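Local coordinates for ERPP protein (Borrelia burgdorferi, PDB 4BOB) that binds the complement regulator factor H as an outer surface lipoprotein of the Lyme disease spirochaete, probably to shield the bacterium from complement attack, at residues A[52-57]-A[63-68]; A[75-80]-A[85-90]; A[38-43]-A[130-135]. One frame throughout, in Å; residues are numbered along the deposited sequence.

Interaction 1: A[52-57]-A[63-68]; sequences GDLVVR and IDTGLN
R57 lies across from D64, and its side chain arches over that neighbour. R57 CB packs 3.7 Å from D64 O. With CG anti to the backbone N (chi1 -167°), the chain heads off the strand and then bends at chi2 and chi3, bringing the guanidinium back over D64. There R57 NH1 lies 3.8 Å from D64 CB. R57 CZ sits 3.9 Å from D64 OD2, and R57 NH2 ends 3.5 Å from that same oxygen, D64 OD2. The carboxylate oxygen lies over a face of the guanidinium, so this salt bridge rests on charge alone, with no N-H aimed at it. A long, flexible arginine suits this exposed end of the strand; E59 offers NH1 a further, weak ion pair. The strands form a beta hairpin, 48-58 with 63-69, whose hydrogen-bonded pairs are R57 with D64, V55 with G66 and D53 with N68. V55 N to G66 O, 3.0 Å, is nearly straight at 174°. V56 CG1 meets I63 CG2 at 3.4 Å and T65 CG2 at 3.5 Å, methyls packing together as suits beta-branched residues in a strand, while T65 OG1 is hydrogen-bonded to F77 O of the next strand.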
loop_
_atom_site.group_PDB
_atom_site.type_symbol
_atom_site.label_atom_id
_atom_site.label_comp_id
_atom_site.label_asym_id
_atom_site.label_seq_id
_atom_site.Cartn_x
_atom_site.Cartn_y
_atom_site.Cartn_z
ATOM N N GLY A 52 10.497 2.121 3.561
ATOM C CA GLY A 52 10.643 1.126 4.635
ATOM C C GLY A 52 10.072 -0.244 4.280
ATOM O O GLY A 52 10.097 -0.653 3.112
ATOM N N ASP A 53 9.571 -0.950 5.305
ATOM C CA ASP A 53 8.864 -2.229 5.153
ATOM C C ASP A 53 7.398 -2.132 5.596
ATOM O O ASP A 53 7.071 -1.442 6.568
ATOM C CB ASP A 53 9.526 -3.325 5.994
ATOM C CG ASP A 53 10.972 -3.558 5.621
ATOM O OD1 ASP A 53 11.707 -2.566 5.667
ATOM O OD2 ASP A 53 11.372 -4.712 5.303
ATOM N N LEU A 54 6.541 -2.874 4.893
ATOM C CA LEU A 54 5.102 -2.860 5.096
ATOM C C LEU A 54 4.661 -4.236 5.568
ATOM O O LEU A 54 4.933 -5.243 4.900
ATOM C CB LEU A 54 4.395 -2.511 3.783
ATOM C CG LEU A 54 2.880 -2.260 3.802
ATOM C CD1 LEU A 54 2.550 -0.861 4.291
ATOM C CD2 LEU A 54 2.303 -2.446 2.406
ATOM N N VAL A 55 3.964 -4.258 6.706
ATOM C CA VAL A 55 3.595 -5.485 7.405
ATOM C C VAL A 55 2.134 -5.833 7.127
ATOM O O VAL A 55 1.208 -5.283 7.759
ATOM C CB VAL A 55 3.818 -5.343 8.929
ATOM C CG1 VAL A 55 3.245 -6.539 9.687
ATOM C CG2 VAL A 55 5.305 -5.187 9.238
ATOM N N VAL A 56 1.925 -6.752 6.185
ATOM C CA VAL A 56 0.570 -7.085 5.770
ATOM C C VAL A 56 0.086 -8.254 6.628
ATOM O O VAL A 56 0.753 -9.298 6.729
ATOM C CB VAL A 56 0.463 -7.372 4.249
ATOM C CG1 VAL A 56 -0.982 -7.227 3.794
ATOM C CG2 VAL A 56 1.334 -6.408 3.452
ATOM N N ARG A 57 -1.064 -8.045 7.263
ATOM C CA ARG A 57 -1.614 -8.964 8.251
ATOM C C ARG A 57 -3.064 -9.293 7.873
ATOM O O ARG A 57 -3.828 -8.419 7.455
ATOM C CB ARG A 57 -1.545 -8.329 9.653
ATOM C CG ARG A 57 -1.794 -9.286 10.828
ATOM C CD ARG A 57 -2.475 -8.582 11.994
ATOM N NE ARG A 57 -1.769 -7.357 12.392
ATOM C CZ ARG A 57 -2.360 -6.236 12.826
ATOM N NH1 ARG A 57 -3.692 -6.147 12.915
ATOM N NH2 ARG A 57 -1.613 -5.180 13.162
ATOM N N ILE A 63 -7.957 -7.220 5.889
ATOM C CA ILE A 63 -6.500 -7.162 5.942
ATOM C C ILE A 63 -6.195 -5.888 6.724
ATOM O O ILE A 63 -6.881 -4.877 6.537
ATOM C CB ILE A 63 -5.852 -6.973 4.514
ATOM C CG1 ILE A 63 -6.486 -7.865 3.414
ATOM C CG2 ILE A 63 -4.334 -7.140 4.565
ATOM C CD1 ILE A 63 -5.796 -9.189 3.142
ATOM N N ASP A 64 -5.191 -5.925 7.595
ATOM C CA ASP A 64 -4.530 -4.691 8.030
ATOM C C ASP A 64 -3.169 -4.685 7.375
ATOM O O ASP A 64 -2.558 -5.741 7.200
ATOM C CB ASP A 64 -4.325 -4.597 9.551
ATOM C CG ASP A 64 -3.754 -3.227 9.980
ATOM O OD1 ASP A 64 -4.459 -2.223 9.801
ATOM O OD2 ASP A 64 -2.611 -3.134 10.477
ATOM N N THR A 65 -2.698 -3.495 7.029
ATOM C CA THR A 65 -1.306 -3.282 6.645
ATOM C C THR A 65 -0.793 -2.046 7.380
ATOM O O THR A 65 -1.516 -1.047 7.516
ATOM C CB THR A 65 -1.134 -3.076 5.128
ATOM O OG1 THR A 65 -1.361 -1.710 4.819
ATOM C CG2 THR A 65 -2.113 -3.938 4.315
ATOM N N GLY A 66 0.450 -2.131 7.851
ATOM C CA GLY A 66 1.068 -1.074 8.661
ATOM C C GLY A 66 2.487 -0.717 8.247
ATOM O O GLY A 66 3.287 -1.579 7.860
ATOM N N LEU A 67 2.791 0.570 8.346
ATOM C CA LEU A 67 4.068 1.110 7.906
ATOM C C LEU A 67 5.033 1.272 9.073
ATOM O O LEU A 67 4.778 2.036 10.013
ATOM C CB LEU A 67 3.882 2.476 7.212
ATOM C CG LEU A 67 5.137 3.137 6.574
ATOM C CD1 LEU A 67 6.009 2.169 5.762
ATOM C CD2 LEU A 67 4.728 4.324 5.721
ATOM N N ASN A 68 6.150 0.546 8.980
ATOM C CA ASN A 68 7.346 0.815 9.783
ATOM C C ASN A 68 8.388 1.550 8.949
ATOM O O ASN A 68 9.260 0.935 8.365
ATOM C CB ASN A 68 7.929 -0.485 10.298
ATOM C CG ASN A 68 6.905 -1.322 10.969
ATOM O OD1 ASN A 68 6.435 -2.298 10.407
ATOM N ND2 ASN A 68 6.496 -0.908 12.146
#

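Interaction 2: A[75-80]-A[85-90]; sequences TFFSLK and NNFIKA
Helix 84-93 follows strand 72-79 in the chain and packs back against it through one aromatic residue, F87, which meets F77 and L79. The strand is an outermost member of the large antiparallel sheet, and the helix leads on to the other outermost strand, 96-98. F97 of that strand touches all three residues, setting its ring edge-to-face with F87, which is consistent with the sheet curling so that its two outermost strands approach each other, as in a barrel. F76 and F77 both face T65 in a classic beta bulge, and the F77 side chain sets off toward the helix.

The two phenyl rings arrive from opposite directions and meet rim to rim. Their centroids are 5.9 Å apart and their planes stand at 68°, yet neither ring lies over the face of the other, so this is not a T-shaped stack. F87 CE1 touches F77 CZ and CE1, each at 3.5 Å, near the plane of the F77 ring. F87 gets there because its CG is anti to the backbone N (chi1 -174°), which swings the ring away from the helix toward the strand. L79 approaches at about a right angle to F87, its methyl CD2 lying 3.6 Å from F87 CD1 and 3.9 Å from F87 CE1. A branched leucine suits this place because one methyl can reach the ring, and the long side chains of both segments together close the 8.6 Å between L79 CA and F87 CA.

All three residues are buried, and no hydrogen bond or charge joins the segments. Cohesion therefore comes from dispersion and the exclusion of water, forces that fix close fit more than exact direction.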
loop_
_atom_site.group_PDB
_atom_site.type_symbol
_atom_site.label_atom_id
_atom_site.label_comp_id
_atom_site.label_asym_id
_atom_site.label_seq_id
_atom_site.Cartn_x
_atom_site.Cartn_y
_atom_site.Cartn_z
ATOM N N THR A 75 -0.479 2.073 11.480
ATOM C CA THR A 75 -1.342 1.550 10.394
ATOM C C THR A 75 -1.387 2.439 9.136
ATOM O O THR A 75 -1.584 3.669 9.194
ATOM C CB THR A 75 -2.790 1.245 10.899
ATOM O OG1 THR A 75 -2.779 0.010 11.633
ATOM C CG2 THR A 75 -3.801 1.124 9.737
ATOM N N PHE A 76 -1.263 1.760 8.002
ATOM C CA PHE A 76 -1.091 2.378 6.692
ATOM C C PHE A 76 -2.449 2.446 5.972
ATOM O O PHE A 76 -2.965 3.531 5.714
ATOM C CB PHE A 76 -0.057 1.548 5.912
ATOM C CG PHE A 76 0.283 2.105 4.572
ATOM C CD1 PHE A 76 0.836 3.381 4.460
ATOM C CD2 PHE A 76 0.064 1.364 3.422
ATOM C CE1 PHE A 76 1.173 3.907 3.219
ATOM C CE2 PHE A 76 0.396 1.881 2.178
ATOM C CZ PHE A 76 0.960 3.153 2.079
ATOM N N PHE A 77 -3.022 1.283 5.665
ATOM C CA PHE A 77 -4.419 1.187 5.215
ATOM C C PHE A 77 -4.947 -0.212 5.505
ATOM O O PHE A 77 -4.165 -1.165 5.577
ATOM C CB PHE A 77 -4.598 1.493 3.722
ATOM C CG PHE A 77 -4.040 0.427 2.797
ATOM C CD1 PHE A 77 -4.629 -0.833 2.697
ATOM C CD2 PHE A 77 -2.934 0.702 1.991
ATOM C CE1 PHE A 77 -4.102 -1.785 1.831
ATOM C CE2 PHE A 77 -2.421 -0.251 1.132
ATOM C CZ PHE A 77 -2.994 -1.487 1.058
ATOM N N SER A 78 -6.271 -0.303 5.641
ATOM C CA SER A 78 -6.987 -1.541 5.925
ATOM C C SER A 78 -8.254 -1.651 5.061
ATOM O O SER A 78 -8.684 -0.692 4.430
ATOM C CB SER A 78 -7.383 -1.590 7.395
ATOM O OG SER A 78 -8.430 -0.652 7.663
ATOM N N LEU A 79 -8.858 -2.834 5.070
ATOM C CA LEU A 79 -9.973 -3.175 4.174
ATOM C C LEU A 79 -10.625 -4.447 4.702
ATOM O O LEU A 79 -9.933 -5.281 5.273
ATOM C CB LEU A 79 -9.433 -3.395 2.775
ATOM C CG LEU A 79 -8.470 -4.580 2.698
ATOM C CD1 LEU A 79 -9.165 -5.768 2.040
ATOM C CD2 LEU A 79 -7.165 -4.235 1.977
ATOM N N LYS A 80 -11.935 -4.600 4.521
ATOM C CA LYS A 80 -12.652 -5.776 5.059
ATOM C C LYS A 80 -12.714 -6.953 4.061
ATOM O O LYS A 80 -12.259 -6.811 2.915
ATOM C CB LYS A 80 -14.057 -5.375 5.456
ATOM C CG LYS A 80 -14.164 -4.157 6.370
ATOM C CD LYS A 80 -15.331 -3.304 5.877
ATOM C CE LYS A 80 -15.818 -2.282 6.883
ATOM N NZ LYS A 80 -16.759 -1.335 6.208
ATOM N N ASN A 85 -10.537 -9.987 -2.517
ATOM C CA ASN A 85 -10.269 -10.475 -3.876
ATOM C C ASN A 85 -9.766 -9.332 -4.748
ATOM O O ASN A 85 -8.779 -9.476 -5.484
ATOM C CB ASN A 85 -11.526 -11.074 -4.545
ATOM C CG ASN A 85 -11.945 -12.427 -3.964
ATOM O OD1 ASN A 85 -11.202 -13.092 -3.235
ATOM N ND2 ASN A 85 -13.161 -12.837 -4.298
ATOM N N ASN A 86 -10.485 -8.205 -4.651
ATOM C CA ASN A 86 -10.071 -6.928 -5.254
ATOM C C ASN A 86 -8.671 -6.479 -4.795
ATOM O O ASN A 86 -7.905 -5.866 -5.549
ATOM C CB ASN A 86 -11.137 -5.844 -4.999
ATOM C CG ASN A 86 -12.406 -6.062 -5.848
ATOM O OD1 ASN A 86 -12.344 -6.664 -6.929
ATOM N ND2 ASN A 86 -13.557 -5.565 -5.367
ATOM N N PHE A 87 -8.314 -6.807 -3.567
ATOM C CA PHE A 87 -6.978 -6.508 -3.121
ATOM C C PHE A 87 -6.003 -7.409 -3.888
ATOM O O PHE A 87 -5.142 -6.917 -4.636
ATOM C CB PHE A 87 -6.865 -6.690 -1.608
ATOM C CG PHE A 87 -5.543 -6.263 -1.032
ATOM C CD1 PHE A 87 -5.227 -4.926 -0.926
ATOM C CD2 PHE A 87 -4.629 -7.205 -0.553
ATOM C CE1 PHE A 87 -4.030 -4.519 -0.370
ATOM C CE2 PHE A 87 -3.426 -6.795 0.017
ATOM C CZ PHE A 87 -3.124 -5.446 0.105
ATOM N N ILE A 88 -6.160 -8.722 -3.744
ATOM C CA ILE A 88 -5.162 -9.655 -4.257
ATOM C C ILE A 88 -4.947 -9.412 -5.754
ATOM O O ILE A 88 -3.827 -9.147 -6.218
ATOM C CB ILE A 88 -5.548 -11.112 -3.917
ATOM C CG1 ILE A 88 -5.397 -11.326 -2.401
ATOM C CG2 ILE A 88 -4.668 -12.104 -4.670
ATOM C CD1 ILE A 88 -5.888 -12.659 -1.882
ATOM N N LYS A 89 -6.044 -9.481 -6.495
ATOM C CA LYS A 89 -6.070 -9.089 -7.906
ATOM C C LYS A 89 -5.261 -7.818 -8.131
ATOM O O LYS A 89 -4.280 -7.821 -8.871
ATOM C CB LYS A 89 -7.528 -8.883 -8.335
ATOM C CG LYS A 89 -7.803 -7.823 -9.394
ATOM C CD LYS A 89 -7.563 -8.316 -10.807
ATOM C CE LYS A 89 -8.286 -7.426 -11.826
ATOM N NZ LYS A 89 -7.716 -6.047 -11.905
ATOM N N ALA A 90 -5.668 -6.746 -7.455
ATOM C CA ALA A 90 -5.062 -5.419 -7.605
ATOM C C ALA A 90 -3.566 -5.408 -7.344
ATOM O O ALA A 90 -2.784 -4.797 -8.087
ATOM C CB ALA A 90 -5.732 -4.453 -6.649
#

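Interaction 3: A[38-43]-A[130-135]; sequences KIKNKD and AEHIAF
K40 lays its aliphatic stem near the imidazole of H132. Their side chains cross at about a right angle, and H132 NE2 lies 3.7 Å from K40 CE and 3.9 Å from K40 CD. A lysine is well suited here: its hydrocarbon stem packs against the histidine while the bend at chi4 (-87°) turns the ammonium elsewhere, to a salt bridge with D50. K40 NZ remains 5.0 Å from H132 NE2, and any effect of its charge on the histidine is probably small because D50 pairs with the lysine.

These segments are not neighbours in the antiparallel sheet. Strand 149-155 runs between strands 34-42 and 131-139, so their backbones stay about two strand spacings apart, I39 CA and H132 CA being 9.5 Å from each other, and only side chains can reach across. K40 pairs through its backbone with A153 of the intervening strand, and H132 touches P155 there.

Hydrogen bonding is local. H132 ND1 donates to A130 O with an angle of 131° at the hydrogen; the donor lies above the carbonyl plane, and the acceptor is tilted from the imidazole plane. This bond restrains the ring's rotation.

Apolar packing occupies the other face of the sheet, where bulky hydrocarbon side chains suit the interior. I39 CD1 comes to 4.4 Å from F135 CZ in a loose touch. I39 also packs on Y152 and I154, and F135 on I120.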
loop_
_atom_site.group_PDB
_atom_site.type_symbol
_atom_site.label_atom_id
_atom_site.label_comp_id
_atom_site.label_asym_id
_atom_site.label_seq_id
_atom_site.Cartn_x
_atom_site.Cartn_y
_atom_site.Cartn_z
ATOM N N LYS A 38 9.084 -4.756 1.056
ATOM C CA LYS A 38 9.658 -3.421 0.947
ATOM C C LYS A 38 8.681 -2.463 0.260
ATOM O O LYS A 38 8.047 -2.824 -0.725
ATOM C CB LYS A 38 10.991 -3.460 0.143
ATOM C CG LYS A 38 12.241 -3.802 0.956
ATOM C CD LYS A 38 12.738 -2.576 1.730
ATOM C CE LYS A 38 13.793 -2.914 2.776
ATOM N NZ LYS A 38 13.985 -1.790 3.732
ATOM N N ILE A 39 8.568 -1.247 0.790
ATOM C CA ILE A 39 7.827 -0.181 0.119
ATOM C C ILE A 39 8.734 1.011 -0.149
ATOM O O ILE A 39 9.591 1.343 0.664
ATOM C CB ILE A 39 6.531 0.258 0.875
ATOM C CG1 ILE A 39 5.829 1.398 0.112
ATOM C CG2 ILE A 39 6.803 0.615 2.335
ATOM C CD1 ILE A 39 4.322 1.338 0.153
ATOM N N LYS A 40 8.522 1.607 -1.326
ATOM C CA LYS A 40 9.142 2.859 -1.744
ATOM C C LYS A 40 8.159 4.027 -1.903
ATOM O O LYS A 40 6.972 3.825 -2.162
ATOM C CB LYS A 40 9.758 2.653 -3.116
ATOM C CG LYS A 40 10.833 1.604 -3.200
ATOM C CD LYS A 40 11.180 1.395 -4.655
ATOM C CE LYS A 40 12.399 0.501 -4.803
ATOM N NZ LYS A 40 13.655 1.302 -4.736
ATOM N N ASN A 41 8.667 5.251 -1.797
ATOM C CA ASN A 41 7.931 6.411 -2.315
ATOM C C ASN A 41 8.750 7.346 -3.206
ATOM O O ASN A 41 9.991 7.335 -3.229
ATOM C CB ASN A 41 7.292 7.235 -1.195
ATOM C CG ASN A 41 8.312 7.830 -0.226
ATOM O OD1 ASN A 41 9.535 7.753 -0.418
ATOM N ND2 ASN A 41 7.802 8.418 0.839
ATOM N N LYS A 42 8.017 8.175 -3.931
ATOM C CA LYS A 42 8.618 9.237 -4.701
ATOM C C LYS A 42 8.981 10.394 -3.782
ATOM O O LYS A 42 8.158 10.888 -3.013
ATOM C CB LYS A 42 7.686 9.665 -5.821
ATOM C CG LYS A 42 7.740 8.685 -6.973
ATOM C CD LYS A 42 7.415 9.363 -8.287
ATOM C CE LYS A 42 8.164 8.750 -9.456
ATOM N NZ LYS A 42 7.235 8.604 -10.613
ATOM N N ASP A 43 10.233 10.807 -3.854
ATOM C CA ASP A 43 10.712 11.841 -2.977
ATOM C C ASP A 43 10.364 13.211 -3.543
ATOM O O ASP A 43 9.643 13.321 -4.549
ATOM C CB ASP A 43 12.220 11.665 -2.684
ATOM C CG ASP A 43 13.130 11.922 -3.898
ATOM O OD1 ASP A 43 12.669 12.257 -5.010
ATOM O OD2 ASP A 43 14.344 11.773 -3.712
ATOM N N ALA A 130 12.942 -4.230 -12.021
ATOM C CA ALA A 130 12.018 -4.968 -11.138
ATOM C C ALA A 130 10.618 -4.378 -11.161
ATOM O O ALA A 130 10.427 -3.232 -10.715
ATOM C CB ALA A 130 12.545 -4.968 -9.707
ATOM N N GLU A 131 9.648 -5.147 -11.672
ATOM C CA GLU A 131 8.265 -4.675 -11.753
ATOM C C GLU A 131 7.783 -4.455 -10.332
ATOM O O GLU A 131 8.075 -5.280 -9.459
ATOM C CB GLU A 131 7.337 -5.673 -12.456
ATOM C CG GLU A 131 7.550 -5.839 -13.954
ATOM C CD GLU A 131 6.397 -6.586 -14.623
ATOM O OE1 GLU A 131 6.113 -7.745 -14.233
ATOM O OE2 GLU A 131 5.765 -5.998 -15.539
ATOM N N HIS A 132 7.090 -3.333 -10.106
ATOM C CA HIS A 132 6.454 -3.027 -8.817
ATOM C C HIS A 132 5.001 -2.732 -9.010
ATOM O O HIS A 132 4.585 -2.331 -10.082
ATOM C CB HIS A 132 7.020 -1.759 -8.201
ATOM C CG HIS A 132 8.417 -1.883 -7.694
ATOM N ND1 HIS A 132 9.490 -2.065 -8.530
ATOM C CD2 HIS A 132 8.921 -1.765 -6.443
ATOM C CE1 HIS A 132 10.596 -2.101 -7.810
ATOM N NE2 HIS A 132 10.279 -1.913 -6.541
ATOM N N ILE A 133 4.245 -2.881 -7.932
ATOM C CA ILE A 133 2.873 -2.399 -7.854
ATOM C C ILE A 133 2.961 -0.940 -7.385
ATOM O O ILE A 133 3.477 -0.652 -6.298
ATOM C CB ILE A 133 2.043 -3.269 -6.870
ATOM C CG1 ILE A 133 1.728 -4.652 -7.471
ATOM C CG2 ILE A 133 0.755 -2.576 -6.447
ATOM C CD1 ILE A 133 0.936 -4.636 -8.769
ATOM N N ALA A 134 2.484 -0.016 -8.212
ATOM C CA ALA A 134 2.535 1.401 -7.872
ATOM C C ALA A 134 1.122 1.944 -7.713
ATOM O O ALA A 134 0.239 1.554 -8.472
ATOM C CB ALA A 134 3.276 2.171 -8.954
ATOM N N PHE A 135 0.913 2.836 -6.741
ATOM C CA PHE A 135 -0.383 3.520 -6.545
ATOM C C PHE A 135 -0.178 4.902 -5.894
ATOM O O PHE A 135 0.812 5.132 -5.190
ATOM C CB PHE A 135 -1.333 2.662 -5.681
ATOM C CG PHE A 135 -0.739 2.270 -4.347
ATOM C CD1 PHE A 135 0.103 1.178 -4.240
ATOM C CD2 PHE A 135 -0.983 3.021 -3.210
ATOM C CE1 PHE A 135 0.677 0.831 -3.037
ATOM C CE2 PHE A 135 -0.396 2.677 -1.999
ATOM C CZ PHE A 135 0.428 1.576 -1.912
#

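All three contacts draw on the one large sheet, but in different ways. Interaction 1 joins adjacent strands by backbone hydrogen bonds and combines a largely polar, partly open face with an apolar, buried one. Interaction 2 ties an outermost strand to a helix in a buried contact, by side chains alone, and is wholly apolar. Interaction 3 spans an intervening strand, with a lysine stem against a histidine on one face and hydrocarbon packing on the other; it is largely buried. The elements interlock: strand 63-69 pairs with 48-58 and 72-79, through I63 to L79 for example; G52 bonds to I39; and F76 of segment 75-80 reaches I39 and F135 in the interior.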